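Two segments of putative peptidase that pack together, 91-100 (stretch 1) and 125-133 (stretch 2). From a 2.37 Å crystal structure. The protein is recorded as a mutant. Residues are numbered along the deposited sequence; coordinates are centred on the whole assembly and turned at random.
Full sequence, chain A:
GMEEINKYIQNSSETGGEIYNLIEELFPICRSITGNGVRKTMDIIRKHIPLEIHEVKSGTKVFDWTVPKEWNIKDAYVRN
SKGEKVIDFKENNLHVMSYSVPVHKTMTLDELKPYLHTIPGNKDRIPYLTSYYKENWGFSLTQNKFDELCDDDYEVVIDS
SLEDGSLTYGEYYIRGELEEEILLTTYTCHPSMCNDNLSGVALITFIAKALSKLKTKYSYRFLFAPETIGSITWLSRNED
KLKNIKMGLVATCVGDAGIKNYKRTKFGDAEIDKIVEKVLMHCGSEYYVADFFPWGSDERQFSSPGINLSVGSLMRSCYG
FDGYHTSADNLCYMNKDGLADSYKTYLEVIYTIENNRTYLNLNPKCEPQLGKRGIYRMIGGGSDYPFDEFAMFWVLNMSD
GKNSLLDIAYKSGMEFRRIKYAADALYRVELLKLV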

# COMPACT_ATOMS: atom_id res chain seq x y z
N GLU A 91 -5.10 40.83 -37.16
CA GLU A 91 -3.92 39.97 -37.27
C GLU A 91 -3.91 38.82 -36.25
O GLU A 91 -3.40 37.74 -36.54
CB GLU A 91 -2.64 40.77 -37.10
CG GLU A 91 -2.38 41.79 -38.19
CD GLU A 91 -1.03 42.49 -38.01
OE1 GLU A 91 -0.28 42.12 -37.06
OE2 GLU A 91 -0.73 43.40 -38.84
N ASN A 92 -4.42 39.07 -35.05
CA ASN A 92 -4.48 38.06 -34.01
C ASN A 92 -5.53 38.48 -32.98
O ASN A 92 -5.44 39.57 -32.44
CB ASN A 92 -3.10 37.87 -33.35
CG ASN A 92 -2.97 36.53 -32.64
OD1 ASN A 92 -3.90 36.05 -31.98
ND2 ASN A 92 -1.81 35.90 -32.80
N ASN A 93 -6.53 37.65 -32.71
CA ASN A 93 -7.59 38.07 -31.77
C ASN A 93 -7.11 38.02 -30.30
O ASN A 93 -7.82 38.46 -29.38
CB ASN A 93 -8.94 37.38 -32.03
CG ASN A 93 -8.86 35.86 -31.94
OD1 ASN A 93 -8.13 35.30 -31.10
ND2 ASN A 93 -9.65 35.18 -32.78
N LEU A 94 -5.90 37.51 -30.10
CA LEU A 94 -5.31 37.52 -28.76
C LEU A 94 -4.85 38.95 -28.37
O LEU A 94 -4.66 39.23 -27.18
CB LEU A 94 -4.17 36.50 -28.65
CG LEU A 94 -4.46 34.99 -28.81
CD1 LEU A 94 -3.19 34.18 -28.43
CD2 LEU A 94 -5.66 34.50 -27.98
N HIS A 95 -4.73 39.85 -29.36
CA HIS A 95 -4.43 41.27 -29.13
C HIS A 95 -5.47 42.03 -28.28
O HIS A 95 -5.15 43.10 -27.78
CB HIS A 95 -4.25 42.05 -30.44
CG HIS A 95 -2.98 41.76 -31.16
ND1 HIS A 95 -1.74 41.89 -30.57
CD2 HIS A 95 -2.74 41.37 -32.44
CE1 HIS A 95 -0.80 41.56 -31.44
NE2 HIS A 95 -1.37 41.26 -32.59
N VAL A 96 -6.70 41.52 -28.13
CA VAL A 96 -7.71 42.18 -27.31
C VAL A 96 -8.07 41.30 -26.12
O VAL A 96 -8.25 40.09 -26.27
CB VAL A 96 -9.03 42.49 -28.09
CG1 VAL A 96 -10.09 43.06 -27.15
CG2 VAL A 96 -8.76 43.48 -29.19
N MSE A 97 -8.16 41.93 -24.95
CA MSE A 97 -8.56 41.27 -23.72
C MSE A 97 -10.06 40.91 -23.85
O MSE A 97 -10.89 41.77 -24.14
CB MSE A 97 -8.30 42.20 -22.54
CG MSE A 97 -8.70 41.65 -21.17
SE MSE A 97 -8.66 43.08 -19.84
CE MSE A 97 -6.71 43.19 -19.67
N SER A 98 -10.37 39.63 -23.66
CA SER A 98 -11.72 39.15 -23.89
C SER A 98 -12.66 39.86 -22.93
O SER A 98 -12.34 40.01 -21.76
CB SER A 98 -11.80 37.63 -23.70
OG SER A 98 -12.99 37.10 -24.27
N TYR A 99 -13.81 40.27 -23.46
CA TYR A 99 -14.82 41.04 -22.75
C TYR A 99 -14.45 42.52 -22.61
O TYR A 99 -15.05 43.23 -21.80
CB TYR A 99 -15.25 40.40 -21.40
CG TYR A 99 -16.50 39.54 -21.50
CD1 TYR A 99 -16.54 38.43 -22.36
CD2 TYR A 99 -17.64 39.82 -20.75
CE1 TYR A 99 -17.68 37.63 -22.46
CE2 TYR A 99 -18.81 39.02 -20.88
CZ TYR A 99 -18.82 37.93 -21.74
OH TYR A 99 -19.94 37.12 -21.86
N SER A 100 -13.52 43.01 -23.44
CA SER A 100 -13.14 44.42 -23.39
C SER A 100 -14.33 45.34 -23.68
O SER A 100 -15.01 45.20 -24.70
CB SER A 100 -11.99 44.77 -24.37
OG SER A 100 -10.70 44.44 -23.86
N ARG A 125 5.87 36.66 -27.65
CA ARG A 125 4.55 36.07 -27.42
C ARG A 125 3.51 37.10 -27.12
O ARG A 125 3.79 38.11 -26.49
CB ARG A 125 4.62 35.05 -26.28
CG ARG A 125 5.46 33.83 -26.66
CD ARG A 125 5.47 32.80 -25.61
NE ARG A 125 6.39 31.69 -25.90
CZ ARG A 125 6.67 30.71 -25.05
NH1 ARG A 125 6.08 30.69 -23.86
NH2 ARG A 125 7.53 29.74 -25.37
N ILE A 126 2.28 36.86 -27.58
CA ILE A 126 1.15 37.72 -27.25
C ILE A 126 0.43 37.03 -26.08
O ILE A 126 0.04 35.88 -26.16
CB ILE A 126 0.21 37.94 -28.44
CG1 ILE A 126 0.99 38.48 -29.65
CG2 ILE A 126 -0.94 38.90 -28.05
CD1 ILE A 126 0.22 38.39 -31.01
N PRO A 127 0.29 37.73 -24.96
CA PRO A 127 -0.46 37.08 -23.91
C PRO A 127 -1.98 37.11 -24.14
O PRO A 127 -2.50 38.08 -24.67
CB PRO A 127 -0.09 37.88 -22.66
CG PRO A 127 0.34 39.21 -23.15
CD PRO A 127 0.82 39.04 -24.56
N TYR A 128 -2.65 36.02 -23.75
CA TYR A 128 -4.12 35.93 -23.74
C TYR A 128 -4.67 36.37 -22.39
O TYR A 128 -4.34 35.81 -21.36
CB TYR A 128 -4.56 34.48 -24.05
CG TYR A 128 -6.02 34.15 -23.81
CD1 TYR A 128 -7.05 34.86 -24.44
CD2 TYR A 128 -6.36 33.11 -22.98
CE1 TYR A 128 -8.39 34.54 -24.20
CE2 TYR A 128 -7.69 32.77 -22.73
CZ TYR A 128 -8.70 33.49 -23.32
OH TYR A 128 -9.98 33.08 -23.07
N LEU A 129 -5.50 37.40 -22.40
CA LEU A 129 -6.12 37.90 -21.17
C LEU A 129 -7.64 38.02 -21.36
O LEU A 129 -8.14 38.18 -22.48
CB LEU A 129 -5.52 39.26 -20.76
CG LEU A 129 -4.03 39.26 -20.39
CD1 LEU A 129 -3.42 40.64 -20.43
CD2 LEU A 129 -3.87 38.64 -19.04
N THR A 130 -8.35 37.91 -20.25
CA THR A 130 -9.80 38.02 -20.21
C THR A 130 -10.22 38.92 -19.04
O THR A 130 -9.46 39.13 -18.10
CB THR A 130 -10.50 36.65 -19.99
OG1 THR A 130 -10.28 36.22 -18.65
CG2 THR A 130 -10.00 35.59 -20.97
N SER A 131 -11.44 39.44 -19.10
CA SER A 131 -11.98 40.22 -18.00
C SER A 131 -13.47 40.04 -18.00
O SER A 131 -14.21 40.96 -18.27
CB SER A 131 -11.62 41.70 -18.13
OG SER A 131 -12.10 42.41 -16.99
N TYR A 132 -13.91 38.84 -17.70
CA TYR A 132 -15.31 38.50 -17.85
C TYR A 132 -16.22 39.19 -16.87
O TYR A 132 -17.32 39.62 -17.22
CB TYR A 132 -15.52 36.99 -17.70
CG TYR A 132 -14.79 36.15 -18.71
CD1 TYR A 132 -14.68 36.54 -20.04
CD2 TYR A 132 -14.24 34.92 -18.35
CE1 TYR A 132 -14.01 35.76 -20.97
CE2 TYR A 132 -13.57 34.13 -19.27
CZ TYR A 132 -13.46 34.54 -20.58
OH TYR A 132 -12.82 33.75 -21.49
N TYR A 133 -15.75 39.34 -15.64
CA TYR A 133 -16.65 39.70 -14.57
C TYR A 133 -16.43 41.08 -13.91
O TYR A 133 -17.27 41.52 -13.13
CB TYR A 133 -16.69 38.53 -13.57
CG TYR A 133 -17.15 37.20 -14.21
CD1 TYR A 133 -18.48 37.02 -14.66
CD2 TYR A 133 -16.26 36.12 -14.36
CE1 TYR A 133 -18.89 35.81 -15.25
CE2 TYR A 133 -16.68 34.91 -14.95
CZ TYR A 133 -17.99 34.77 -15.38
OH TYR A 133 -18.37 33.59 -15.95
O HOH W 1 -6.00 38.65 -24.87

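Two stretches without a regular strand between them are joined by a single beta bridge, and beside it a water links backbone groups of the two stretches. The bridge pairs Ser98 with Thr130, whose CA atoms lie 4.3 Å apart. Both of its hydrogen bonds use Ser98: its N donates to Leu129 O at 2.9 Å with an N-H...O angle of 164°, and its O accepts from Ser131 N at 2.9 Å, a more bent 142°. CA-H...O contacts reinforce the same carbonyls, Met97 CA lying 3.4 Å from Leu129 O and Thr130 CA 3.6 Å from Ser98 O.

Water 1 extends the link. The oxygen of water 1 accepts from Leu129 N at 2.8 Å and is placed to donate to Leu94 O at 2.7 Å and Val96 O at 3.0 Å, so it connects backbone groups that do not meet directly.

The bridge residue Ser98 is itself the second position of a type II turn from Met97 to Ser100. Ser100 OG donates to Met97 O at 2.7 Å, while the backbone bond from Ser100 N to that oxygen, 3.0 Å, is weak. Tyr99, with phi/psi of 77/19°, occupies the turn's third position and directs its CA-to-CB bond toward stretch 2. There the edge of Tyr132, whose hydrogens carry partial positive charge, approaches the electron-rich face of Tyr99 in an offset edge-to-face pair, with centroids 5.3 Å apart and planes at 80°; Tyr99 CD1 and Tyr132 CD1 come within 3.5 Å.

Before the bridge, packing is largely apolar, through van der Waals contact. Ile126 CG2 lies 4.1 Å from Leu94 CB, and Ile126 CD1 reaches His95 CE1 at 3.4 Å. Leu94 CD2 also meets Tyr128 CD1 at 3.8 Å. Selenomethionine Met97 spans the bridge, its CG 4.0 Å from Leu129 CB and its SE 3.7 Å from Ser131 CB. Together the stretches bury 679 Å², summed over both sides.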